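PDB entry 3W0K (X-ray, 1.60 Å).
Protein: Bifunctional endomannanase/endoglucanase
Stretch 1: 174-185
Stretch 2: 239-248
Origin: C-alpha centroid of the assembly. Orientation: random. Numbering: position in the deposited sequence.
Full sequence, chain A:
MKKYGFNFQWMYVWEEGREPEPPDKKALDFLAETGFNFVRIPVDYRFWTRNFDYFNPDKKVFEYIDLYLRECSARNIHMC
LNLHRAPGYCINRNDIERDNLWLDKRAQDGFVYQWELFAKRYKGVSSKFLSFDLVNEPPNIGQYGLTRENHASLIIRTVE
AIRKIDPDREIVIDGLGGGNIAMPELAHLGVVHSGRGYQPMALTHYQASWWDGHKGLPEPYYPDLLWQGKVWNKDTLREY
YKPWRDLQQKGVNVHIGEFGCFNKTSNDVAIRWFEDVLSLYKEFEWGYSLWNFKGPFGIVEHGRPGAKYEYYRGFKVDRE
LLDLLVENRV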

# COMPACT_ATOMS: atom_id res chain seq x y z
N ASP A 174 0.51 1.50 -8.39
CA ASP A 174 1.61 0.81 -7.72
C ASP A 174 2.69 0.35 -8.68
O ASP A 174 2.41 -0.03 -9.82
N GLY A 175 3.93 0.35 -8.21
CA GLY A 175 5.05 -0.08 -9.03
C GLY A 175 4.97 -1.54 -9.44
O GLY A 175 4.30 -2.36 -8.79
N LEU A 176 5.63 -1.88 -10.54
CA LEU A 176 5.64 -3.25 -11.03
C LEU A 176 6.53 -4.12 -10.14
O LEU A 176 7.22 -3.62 -9.25
N GLY A 177 6.49 -5.43 -10.38
CA GLY A 177 7.30 -6.35 -9.60
C GLY A 177 7.06 -6.27 -8.10
O GLY A 177 8.01 -6.25 -7.31
N GLY A 178 5.79 -6.21 -7.71
CA GLY A 178 5.44 -6.14 -6.30
C GLY A 178 5.65 -4.76 -5.69
O GLY A 178 5.96 -4.65 -4.50
N GLY A 179 5.44 -3.72 -6.50
CA GLY A 179 5.60 -2.35 -6.03
C GLY A 179 7.04 -1.87 -5.98
O GLY A 179 7.31 -0.77 -5.50
N ASN A 180 7.95 -2.67 -6.53
CA ASN A 180 9.38 -2.36 -6.53
C ASN A 180 9.92 -1.57 -7.71
O ASN A 180 10.85 -0.77 -7.56
N ILE A 181 9.34 -1.81 -8.88
CA ILE A 181 9.80 -1.23 -10.14
C ILE A 181 9.12 0.03 -10.64
O ILE A 181 7.90 0.06 -10.84
N ALA A 182 9.93 1.06 -10.90
CA ALA A 182 9.44 2.35 -11.39
C ALA A 182 8.87 2.22 -12.81
O ALA A 182 9.30 1.36 -13.58
N MET A 183 7.94 3.10 -13.14
CA MET A 183 7.27 3.06 -14.44
C MET A 183 7.36 4.36 -15.23
O MET A 183 6.38 5.10 -15.33
N PRO A 184 8.52 4.64 -15.83
CA PRO A 184 8.67 5.88 -16.61
C PRO A 184 7.69 5.98 -17.78
O PRO A 184 7.33 7.08 -18.20
N GLU A 185 7.21 4.83 -18.25
CA GLU A 185 6.27 4.78 -19.35
C GLU A 185 4.90 5.36 -18.99
O GLU A 185 4.10 5.67 -19.87
N GLU A 239 20.38 3.30 -4.42
CA GLU A 239 20.44 2.68 -5.74
C GLU A 239 19.07 2.12 -6.09
O GLU A 239 18.58 2.29 -7.21
N TYR A 240 18.44 1.48 -5.11
CA TYR A 240 17.12 0.89 -5.26
C TYR A 240 16.06 1.94 -5.59
O TYR A 240 15.15 1.70 -6.39
N TYR A 241 16.18 3.11 -4.97
CA TYR A 241 15.22 4.19 -5.19
C TYR A 241 15.56 5.14 -6.33
O TYR A 241 14.73 5.97 -6.71
N LYS A 242 16.76 5.00 -6.91
CA LYS A 242 17.18 5.88 -8.00
C LYS A 242 16.17 6.02 -9.15
O LYS A 242 15.88 7.13 -9.57
N PRO A 243 15.63 4.90 -9.66
CA PRO A 243 14.66 5.00 -10.76
C PRO A 243 13.42 5.80 -10.36
O PRO A 243 12.80 6.47 -11.18
N TRP A 244 13.06 5.72 -9.08
CA TRP A 244 11.91 6.44 -8.55
C TRP A 244 12.25 7.93 -8.40
O TRP A 244 11.42 8.79 -8.66
N ARG A 245 13.49 8.21 -8.00
CA ARG A 245 13.95 9.58 -7.84
C ARG A 245 14.08 10.27 -9.19
O ARG A 245 13.80 11.47 -9.32
N ASP A 246 14.51 9.52 -10.20
CA ASP A 246 14.67 10.06 -11.56
C ASP A 246 13.31 10.51 -12.09
O ASP A 246 13.22 11.51 -12.80
N LEU A 247 12.26 9.78 -11.72
CA LEU A 247 10.91 10.12 -12.14
C LEU A 247 10.41 11.35 -11.39
O LEU A 247 9.77 12.22 -11.98
N GLN A 248 10.72 11.42 -10.10
CA GLN A 248 10.30 12.55 -9.27
C GLN A 248 10.96 13.84 -9.75
O GLN A 248 10.36 14.92 -9.69

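Stretch 1, mostly loop with a weakly bonded helix at about 176-179 and a 3-10 segment at 184-185, packs against the helix 239-248, and the two bury 427 Å² between them, both sides summed. Trp244 (chi1 -68°, m; chi2 84°) gives the largest share, 95 Å²; its CA-to-CB bond points sideways, but the indole end reaches the loop.

At Gly175 the CA lies 3.7 Å from Trp244 CH2, at the ring edge. An ideal CB on Gly175 would sit 2.7 Å from Trp244 CZ2, a clash, so the indole occupies the space that glycine leaves free. Gly177 and Gly178 make no contact with the helix. Gly179, like them at positive phi, packs its O 3.7 Å from Trp244 CZ2. A water bridges the same carbonyl to Tyr240: it donates to Gly179 O at 2.9 Å and lies 3.0 Å from Tyr240 OH.

Asn180 accepts a direct hydrogen bond through its backbone: Trp244 NE1 donates to Asn180 O at 3.0 Å, with an N-H...O angle of 161°. A second water donates to Asn180 O at 2.9 Å and to Tyr240 O at 2.7 Å, so this carbonyl serves two partners. The CA-to-CB bond of Tyr240 (chi1 168°, t) is sideways, but its hydroxyl end comes near the Asn180 side chain (chi1 -69°, m).

The CA-to-CB bond of Ile181 points away, whereas Ala182 covers the indole. Ala182 CB stands 3.9 Å from the centroid of the Trp244 five-membered ring and 5° off its normal, a CH-pi contact over the face. Ala182 CB also lies 3.8 Å from Pro243 CB and 4.1 Å from Leu247 CD2.

Met183 (m, t, m) contributes mainly backbone, its C lying 3.8 Å from Leu247 CD2. Pro184 CB then meets Leu247 CD1 at 3.7 Å; the CA-to-CB bond of Leu247 points toward the loop, with chi1 at -111°, between wells.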

# COMPACT_ATOMS: atom_id res chain seq x y z
CB ASP A 174 1.10 -0.41 -6.94
CG ASP A 174 0.33 -0.04 -5.69
OD1 ASP A 174 -0.05 1.14 -5.51
OD2 ASP A 174 0.09 -0.95 -4.87
CB LEU A 176 6.15 -3.29 -12.47
CG LEU A 176 5.27 -2.57 -13.48
CD1 LEU A 176 5.93 -2.61 -14.86
CD2 LEU A 176 3.89 -3.21 -13.52
CB ASN A 180 10.19 -3.66 -6.47
CG ASN A 180 10.06 -4.38 -5.16
OD1 ASN A 180 9.40 -5.42 -5.06
ND2 ASN A 180 10.71 -3.85 -4.14
CB ILE A 181 9.76 -2.32 -11.24
CG1 ILE A 181 10.52 -3.57 -10.77
CG2 ILE A 181 10.32 -1.80 -12.55
CD1 ILE A 181 11.98 -3.33 -10.44
CB ALA A 182 10.56 3.38 -11.37
CB MET A 183 5.80 2.67 -14.23
CG MET A 183 5.63 1.38 -13.44
SD MET A 183 4.01 1.21 -12.67
CE MET A 183 4.08 2.52 -11.43
CB PRO A 184 10.13 5.83 -17.07
CG PRO A 184 10.44 4.37 -17.10
CD PRO A 184 9.77 3.86 -15.85
CB GLU A 185 6.11 3.34 -19.88
CG GLU A 185 5.54 2.32 -18.88
CD GLU A 185 6.58 1.70 -17.95
OE1 GLU A 185 7.72 2.20 -17.86
OE2 GLU A 185 6.25 0.70 -17.29
CB GLU A 239 21.47 1.55 -5.77
CG GLU A 239 22.92 2.02 -5.67
CD GLU A 239 23.91 0.87 -5.75
OE1 GLU A 239 23.74 -0.00 -6.63
OE2 GLU A 239 24.86 0.84 -4.93
CB TYR A 240 16.75 0.13 -3.98
CG TYR A 240 15.30 -0.29 -3.89
CD1 TYR A 240 14.79 -1.31 -4.69
CD2 TYR A 240 14.43 0.34 -3.00
CE1 TYR A 240 13.45 -1.69 -4.62
CE2 TYR A 240 13.10 -0.03 -2.91
CZ TYR A 240 12.61 -1.04 -3.72
OH TYR A 240 11.29 -1.39 -3.62
CB TYR A 241 15.00 4.98 -3.90
CG TYR A 241 14.16 4.26 -2.87
CD1 TYR A 241 12.89 3.79 -3.19
CD2 TYR A 241 14.63 4.04 -1.58
CE1 TYR A 241 12.11 3.11 -2.25
CE2 TYR A 241 13.86 3.37 -0.63
CZ TYR A 241 12.60 2.91 -0.98
OH TYR A 241 11.86 2.21 -0.05
CB LYS A 242 18.56 5.50 -8.53
CG LYS A 242 19.12 6.51 -9.53
CD LYS A 242 20.52 6.14 -9.99
CE LYS A 242 21.11 7.24 -10.87
NZ LYS A 242 20.26 7.54 -12.06
CB PRO A 243 14.32 3.54 -11.05
CG PRO A 243 15.58 2.82 -10.70
CD PRO A 243 15.95 3.48 -9.39
CB TRP A 244 11.47 5.84 -7.22
CG TRP A 244 10.89 4.47 -7.37
CD1 TRP A 244 11.57 3.29 -7.42
CD2 TRP A 244 9.50 4.14 -7.50
NE1 TRP A 244 10.69 2.24 -7.58
CE2 TRP A 244 9.42 2.73 -7.64
CE3 TRP A 244 8.32 4.89 -7.53
CZ2 TRP A 244 8.20 2.06 -7.79
CZ3 TRP A 244 7.11 4.23 -7.68
CH2 TRP A 244 7.06 2.83 -7.81
CB ARG A 245 15.29 9.61 -7.10
CG ARG A 245 15.14 9.47 -5.60
CD ARG A 245 14.57 10.74 -4.98
NE ARG A 245 15.59 11.77 -4.79
CZ ARG A 245 15.35 13.01 -4.37
NH1 ARG A 245 14.11 13.40 -4.10
NH2 ARG A 245 16.36 13.84 -4.16
CB ASP A 246 15.27 9.01 -12.50
CG ASP A 246 16.73 8.72 -12.20
OD1 ASP A 246 17.39 9.52 -11.50
OD2 ASP A 246 17.24 7.68 -12.68
CB LEU A 247 9.97 8.93 -11.90
CG LEU A 247 9.44 8.24 -13.16
CD1 LEU A 247 10.51 8.14 -14.22
CD2 LEU A 247 8.90 6.87 -12.79
CB GLN A 248 10.67 12.29 -7.80
CG GLN A 248 10.21 13.38 -6.84
CD GLN A 248 10.81 13.24 -5.46
OE1 GLN A 248 11.74 12.47 -5.26
NE2 GLN A 248 10.28 13.99 -4.50
O HOH W 1 9.50 0.83 -4.46
O HOH W 2 13.66 -0.14 -7.62